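Local coordinates for D-alanyl-D-alanine carboxypeptidase (Vibrio cholerae, PDB 5TR7), which probably removes the terminal D-alanine from peptidoglycan precursor peptides, as a penicillin-binding serine carboxypeptidase of the PBP5 type, at residues A[42-47]-A[115-120]; A[159-162]-A[167-170]. One frame throughout, in Å; residues are numbered along the deposited sequence.

Overall arrangement
Both contacts belong to the helical packing of the penicillin-binding domain, and their centres lie about 15 Å apart. Contact 1 sets helix 37-50, which follows the predicted acylated Ser35 and carries the predicted proton acceptor Lys38, against helix 114-127; contact 2 folds the short helix 165-168 back on helix 150-163. Residues 42-47 join the two: Ser42 OG meets Leu160 CD2 at 3.5 Å, and Tyr43 packs on Ala159. The predicted catalytic centre lies close by, the side chain of Ile45 about 8 Å from that of Lys38, and the side chain of Leu160 about 7 Å from that of the predicted substrate-binding Lys201.

Contact 1. Residues A[42-47]-A[115-120]; sequences SYVIGQ and DAFVDL
Val44 does most of the touching from residues 42-47, meeting both Phe117 and Leu120. It has CG1 anti to the backbone N (chi1 180°), which carries this methyl out between the two partners: Val44 CG1 lies 3.6 Å from Phe117 CE1 and 3.9 Å from Leu120 CD1. Val44 CB adds a contact of 3.8 Å to Phe117 CZ, so the short branched valine meets the end of the ring with both its stem and one methyl. Helices 37-50 and 114-127 are part of the all-helical region of the penicillin-binding fold, and the axes of segments 42-47 and 115-120 run 85° apart, 10.6 Å at closest approach. So steep a crossing limits the meeting to a few apolar side chains, where phenylalanine supplies the length to span the gap. One residue on, Ile45 brings CG1 to 4.4 Å from Phe117 CZ, at an oblique angle to the ring, and also packs on Met106 of helix 100-111. On another side of the helix, Gln47 NE2 donates a hydrogen bond to Tyr43 OH (3.1 Å), the oxygen practically in the amide plane; Tyr43 packs there on helix 150-163, its hydroxyl also bonded to Asp163.

Contact 2. Residues A[159-162]-A[167-170]; sequences ALIR and EYAI
A tight turn between two consecutive helices of the penicillin-binding domain brings Ile161, near the end of helix 150-163, against Tyr168 of the short helix 165-168. With so few residues between them, the chain doubles back sharply: the CA atoms of Ile161 and Tyr168 are 5.5 Å apart, and their side chains extend together in one direction. The central interaction is a CH-pi contact. Ile161 CG1 sits over one face of the tyrosine ring, 3.3 Å from its centroid and 11° off the ring normal, placing this methylene almost directly above the middle of the ring. Ile161 CG1 is anti to its own carbonyl carbon (chi1 -63°), which swings the longer branch over the aromatic face; Ile161 CD1 then continues toward the phenolic end, 3.8 Å from Tyr168 CZ. An isoleucine suits the place because its ethyl arm can lie lengthwise along the ring, while tyrosine offers a broad apolar face together with a polar end. That end is satisfied beyond the turn, where Tyr168 OH is hydrogen-bonded to Asp198 OD1 of strand 196-205, tying the short helix to the edge strand of the five-stranded antiparallel sheet. Both Ile161 and Tyr168 also pack on Ser215 of the adjoining strand 209-218. Leu160, whose side chain also reaches Ser42 and Tyr43 of helix 37-50, takes a smaller part: its CB approaches Tyr168 CD1 obliquely at 4.3 Å, and its backbone O lies 3.7 Å from Tyr168 CB.

Contact 1. Residues A[42-47]-A[115-120]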
ATOM      1  N   SER A  42      -4.487   4.139   3.757  1.00 53.01           N
ATOM      2  CA  SER A  42      -3.838   4.095   5.073  1.00 49.15           C
ATOM      3  C   SER A  42      -3.124   5.431   5.330  1.00 58.33           C
ATOM      4  O   SER A  42      -2.950   5.805   6.487  1.00 47.78           O
ATOM      5  CB  SER A  42      -2.864   2.956   5.210  1.00 48.79           C
ATOM      6  OG  SER A  42      -1.640   3.314   4.608  1.00 62.74           O
ATOM      7  N   TYR A  43      -2.687   6.122   4.274  1.00 60.94           N
ATOM      8  CA  TYR A  43      -2.004   7.394   4.456  1.00 53.01           C
ATOM      9  C   TYR A  43      -3.006   8.384   5.040  1.00 57.05           C
ATOM     10  O   TYR A  43      -2.716   9.061   6.042  1.00 53.04           O
ATOM     11  CB  TYR A  43      -1.354   7.922   3.150  1.00 53.20           C
ATOM     12  CG  TYR A  43      -0.591   9.235   3.357  1.00 55.11           C
ATOM     13  CD1 TYR A  43      -1.249  10.438   3.298  1.00 48.73           C
ATOM     14  CD2 TYR A  43       0.787   9.261   3.638  1.00 49.86           C
ATOM     15  CE1 TYR A  43      -0.594  11.627   3.578  1.00 54.11           C
ATOM     16  CE2 TYR A  43       1.456  10.465   3.872  1.00 52.38           C
ATOM     17  CZ  TYR A  43       0.768  11.646   3.856  1.00 50.98           C
ATOM     18  OH  TYR A  43       1.410  12.818   4.104  1.00 55.98           O
ATOM     19  N   VAL A  44      -4.184   8.489   4.422  1.00 57.63           N
ATOM     20  CA  VAL A  44      -5.218   9.401   4.924  1.00 55.08           C
ATOM     21  C   VAL A  44      -5.624   9.033   6.357  1.00 54.31           C
ATOM     22  O   VAL A  44      -5.704   9.888   7.246  1.00 53.98           O
ATOM     23  CB  VAL A  44      -6.475   9.411   4.010  1.00 57.00           C
ATOM     24  CG1 VAL A  44      -7.537  10.364   4.558  1.00 55.87           C
ATOM     25  CG2 VAL A  44      -6.100   9.845   2.595  1.00 56.37           C
ATOM     26  N   ILE A  45      -5.828   7.737   6.599  1.00 55.41           N
ATOM     27  CA  ILE A  45      -6.157   7.276   7.967  1.00 54.15           C
ATOM     28  C   ILE A  45      -5.047   7.707   8.966  1.00 52.40           C
ATOM     29  O   ILE A  45      -5.311   8.177  10.045  1.00 51.47           O
ATOM     30  CB  ILE A  45      -6.349   5.764   7.988  1.00 54.29           C
ATOM     31  CG1 ILE A  45      -7.615   5.396   7.210  1.00 52.24           C
ATOM     32  CG2 ILE A  45      -6.397   5.212   9.407  1.00 52.64           C
ATOM     33  CD1 ILE A  45      -7.668   3.877   6.913  1.00 51.52           C
ATOM     34  N   GLY A  46      -3.803   7.600   8.563  1.00 51.95           N
ATOM     35  CA  GLY A  46      -2.653   7.956   9.423  1.00 50.05           C
ATOM     36  C   GLY A  46      -2.686   9.441   9.759  1.00 52.68           C
ATOM     37  O   GLY A  46      -2.488   9.846  10.919  1.00 51.37           O
ATOM     38  N   GLN A  47      -3.000  10.257   8.766  1.00 54.21           N
ATOM     39  CA  GLN A  47      -3.097  11.672   9.053  1.00 52.11           C
ATOM     40  C   GLN A  47      -4.222  11.978  10.007  1.00 51.50           C
ATOM     41  O   GLN A  47      -4.039  12.788  10.937  1.00 63.56           O
ATOM     42  CB  GLN A  47      -3.219  12.464   7.777  1.00 53.67           C
ATOM     43  CG  GLN A  47      -1.910  12.519   6.954  1.00 59.70           C
ATOM     44  CD  GLN A  47      -0.886  13.441   7.545  1.00 58.43           C
ATOM     45  OE1 GLN A  47      -1.101  13.970   8.604  1.00 61.19           O
ATOM     46  NE2 GLN A  47       0.207  13.679   6.842  1.00 60.29           N
ATOM     47  N   ASP A 115     -17.169   8.390  -1.273  1.00 68.42           N
ATOM     48  CA  ASP A 115     -16.850   9.455  -2.214  1.00 70.43           C
ATOM     49  C   ASP A 115     -16.073  10.586  -1.575  1.00 70.89           C
ATOM     50  O   ASP A 115     -15.091  11.063  -2.139  1.00 75.16           O
ATOM     51  CB  ASP A 115     -18.111  10.014  -2.893  1.00 75.13           C
ATOM     52  CG  ASP A 115     -18.763   9.035  -3.851  1.00 79.97           C
ATOM     53  OD1 ASP A 115     -18.113   8.063  -4.316  1.00 79.94           O
ATOM     54  OD2 ASP A 115     -19.940   9.271  -4.170  1.00 93.34           O
ATOM     55  N   ALA A 116     -16.521  11.056  -0.424  1.00 72.43           N
ATOM     56  CA  ALA A 116     -15.807  12.139   0.244  1.00 72.58           C
ATOM     57  C   ALA A 116     -14.450  11.645   0.653  1.00 64.19           C
ATOM     58  O   ALA A 116     -13.473  12.362   0.561  1.00 67.28           O
ATOM     59  CB  ALA A 116     -16.596  12.638   1.437  1.00 75.50           C
ATOM     60  N   PHE A 117     -14.336  10.386   1.058  1.00 73.11           N
ATOM     61  CA  PHE A 117     -12.992   9.845   1.457  1.00 61.26           C
ATOM     62  C   PHE A 117     -12.073   9.918   0.260  1.00 64.08           C
ATOM     63  O   PHE A 117     -10.924  10.339   0.382  1.00 68.52           O
ATOM     64  CB  PHE A 117     -13.059   8.450   2.031  1.00 64.17           C
ATOM     65  CG  PHE A 117     -11.739   7.923   2.524  1.00 60.85           C
ATOM     66  CD1 PHE A 117     -11.283   8.244   3.775  1.00 59.48           C
ATOM     67  CD2 PHE A 117     -10.942   7.115   1.710  1.00 59.13           C
ATOM     68  CE1 PHE A 117     -10.049   7.735   4.247  1.00 60.10           C
ATOM     69  CE2 PHE A 117      -9.721   6.651   2.141  1.00 56.76           C
ATOM     70  CZ  PHE A 117      -9.292   6.920   3.439  1.00 57.46           C
ATOM     71  N   VAL A 118     -12.616   9.608  -0.905  1.00 68.02           N
ATOM     72  CA  VAL A 118     -11.862   9.696  -2.171  1.00 67.07           C
ATOM     73  C   VAL A 118     -11.416  11.162  -2.433  1.00 72.23           C
ATOM     74  O   VAL A 118     -10.317  11.409  -2.909  1.00 67.26           O
ATOM     75  CB  VAL A 118     -12.628   9.081  -3.346  1.00 69.32           C
ATOM     76  CG1 VAL A 118     -11.857   9.273  -4.607  1.00 72.21           C
ATOM     77  CG2 VAL A 118     -12.839   7.592  -3.153  1.00 69.63           C
ATOM     78  N   ASP A 119     -12.260  12.123  -2.111  1.00 66.02           N
ATOM     79  CA  ASP A 119     -11.840  13.550  -2.228  1.00 70.60           C
ATOM     80  C   ASP A 119     -10.591  13.767  -1.373  1.00 66.24           C
ATOM     81  O   ASP A 119      -9.600  14.314  -1.832  1.00 74.72           O
ATOM     82  CB  ASP A 119     -12.961  14.528  -1.765  1.00 74.07           C
ATOM     83  CG  ASP A 119     -14.183  14.521  -2.676  1.00 82.71           C
ATOM     84  OD1 ASP A 119     -14.061  13.986  -3.794  1.00 80.54           O
ATOM     85  OD2 ASP A 119     -15.249  15.120  -2.336  1.00 87.83           O
ATOM     86  N   LEU A 120     -10.600  13.335  -0.119  1.00 68.11           N
ATOM     87  CA  LEU A 120      -9.378  13.498   0.688  1.00 65.99           C
ATOM     88  C   LEU A 120      -8.182  12.737   0.055  1.00 66.37           C
ATOM     89  O   LEU A 120      -7.056  13.264   0.046  1.00 59.74           O
ATOM     90  CB  LEU A 120      -9.515  12.944   2.087  1.00 69.32           C
ATOM     91  CG  LEU A 120     -10.638  13.544   2.923  1.00 67.90           C
ATOM     92  CD1 LEU A 120     -10.664  12.711   4.198  1.00 70.02           C
ATOM     93  CD2 LEU A 120     -10.454  15.039   3.187  1.00 66.86           C
TER

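Contact 2. Residues A[159-162]-A[167-170]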
ATOM      1  N   ALA A 159       6.273   8.763   1.545  1.00 55.94           N
ATOM      2  CA  ALA A 159       5.449   9.626   2.417  1.00 59.27           C
ATOM      3  C   ALA A 159       4.876   8.890   3.605  1.00 55.83           C
ATOM      4  O   ALA A 159       4.685   9.495   4.669  1.00 54.41           O
ATOM      5  CB  ALA A 159       4.302  10.240   1.619  1.00 58.66           C
ATOM      6  N   LEU A 160       4.547   7.616   3.406  1.00 49.78           N
ATOM      7  CA  LEU A 160       4.042   6.818   4.510  1.00 56.05           C
ATOM      8  C   LEU A 160       5.082   6.717   5.618  1.00 50.62           C
ATOM      9  O   LEU A 160       4.792   6.883   6.800  1.00 52.07           O
ATOM     10  CB  LEU A 160       3.667   5.392   4.088  1.00 49.59           C
ATOM     11  CG  LEU A 160       2.327   5.099   3.459  1.00 51.05           C
ATOM     12  CD1 LEU A 160       2.342   3.703   2.798  1.00 44.89           C
ATOM     13  CD2 LEU A 160       1.185   5.291   4.449  1.00 55.78           C
ATOM     14  N   ILE A 161       6.295   6.368   5.235  1.00 49.42           N
ATOM     15  CA  ILE A 161       7.399   6.253   6.205  1.00 42.61           C
ATOM     16  C   ILE A 161       7.733   7.594   6.781  1.00 48.23           C
ATOM     17  O   ILE A 161       7.963   7.759   7.950  1.00 48.61           O
ATOM     18  CB  ILE A 161       8.606   5.758   5.454  1.00 46.60           C
ATOM     19  CG1 ILE A 161       8.330   4.362   4.893  1.00 44.94           C
ATOM     20  CG2 ILE A 161       9.856   5.849   6.313  1.00 44.38           C
ATOM     21  CD1 ILE A 161       9.381   3.895   3.886  1.00 53.70           C
ATOM     22  N   ARG A 162       7.710   8.611   5.947  1.00 51.06           N
ATOM     23  CA  ARG A 162       8.097   9.947   6.417  1.00 50.77           C
ATOM     24  C   ARG A 162       7.122  10.684   7.260  1.00 46.18           C
ATOM     25  O   ARG A 162       7.535  11.386   8.199  1.00 49.77           O
ATOM     26  CB  ARG A 162       8.346  10.844   5.174  1.00 50.87           C
ATOM     27  CG  ARG A 162       8.884  12.225   5.438  1.00 53.39           C
ATOM     28  CD  ARG A 162       8.072  13.196   4.587  1.00 64.53           C
ATOM     29  NE  ARG A 162       8.260  13.068   3.182  1.00 61.71           N
ATOM     30  CZ  ARG A 162       7.377  13.372   2.225  1.00 57.75           C
ATOM     31  NH1 ARG A 162       6.097  13.680   2.387  1.00 59.82           N
ATOM     32  NH2 ARG A 162       7.769  13.231   1.000  1.00 72.13           N
ATOM     33  N   GLU A 167       1.648   4.666  11.377  1.00 53.90           N
ATOM     34  CA  GLU A 167       0.901   3.878  10.430  1.00 50.91           C
ATOM     35  C   GLU A 167       1.873   2.951   9.748  1.00 47.84           C
ATOM     36  O   GLU A 167       1.567   1.783   9.585  1.00 51.88           O
ATOM     37  CB  GLU A 167       0.270   4.704   9.314  1.00 55.77           C
ATOM     38  CG  GLU A 167      -1.169   5.042   9.277  1.00 61.18           C
ATOM     39  CD  GLU A 167      -2.207   3.911   9.496  1.00 67.31           C
ATOM     40  OE1 GLU A 167      -2.963   3.291   8.575  1.00 56.85           O
ATOM     41  OE2 GLU A 167      -2.368   3.946  10.726  1.00 50.96           O
ATOM     42  N   TYR A 168       3.062   3.463   9.363  1.00 48.32           N
ATOM     43  CA  TYR A 168       4.051   2.656   8.610  1.00 47.08           C
ATOM     44  C   TYR A 168       4.527   1.439   9.376  1.00 52.18           C
ATOM     45  O   TYR A 168       4.804   0.416   8.769  1.00 47.04           O
ATOM     46  CB  TYR A 168       5.277   3.491   8.195  1.00 48.99           C
ATOM     47  CG  TYR A 168       6.228   2.677   7.375  1.00 50.67           C
ATOM     48  CD1 TYR A 168       5.879   2.289   6.108  1.00 48.56           C
ATOM     49  CD2 TYR A 168       7.459   2.216   7.904  1.00 46.77           C
ATOM     50  CE1 TYR A 168       6.696   1.482   5.372  1.00 46.37           C
ATOM     51  CE2 TYR A 168       8.254   1.351   7.174  1.00 51.27           C
ATOM     52  CZ  TYR A 168       7.854   1.015   5.891  1.00 51.87           C
ATOM     53  OH  TYR A 168       8.600   0.243   5.071  1.00 51.42           O
ATOM     54  N   ALA A 169       4.609   1.558  10.698  1.00 46.41           N
ATOM     55  CA  ALA A 169       5.101   0.423  11.503  1.00 56.47           C
ATOM     56  C   ALA A 169       4.240  -0.793  11.309  1.00 50.26           C
ATOM     57  O   ALA A 169       4.716  -1.937  11.314  1.00 52.34           O
ATOM     58  CB  ALA A 169       5.151   0.764  12.980  1.00 54.08           C
ATOM     59  N   ILE A 170       2.982  -0.544  11.011  1.00 50.06           N
ATOM     60  CA  ILE A 170       2.068  -1.655  10.880  1.00 49.66           C
ATOM     61  C   ILE A 170       2.376  -2.558   9.650  1.00 45.16           C
ATOM     62  O   ILE A 170       2.022  -3.707   9.664  1.00 47.09           O
ATOM     63  CB  ILE A 170       0.626  -1.149  10.896  1.00 47.73           C
ATOM     64  CG1 ILE A 170       0.323  -0.394  12.206  1.00 59.24           C
ATOM     65  CG2 ILE A 170      -0.366  -2.303  10.769  1.00 55.79           C
ATOM     66  CD1 ILE A 170      -1.063   0.291  12.188  1.00 52.44           C
TER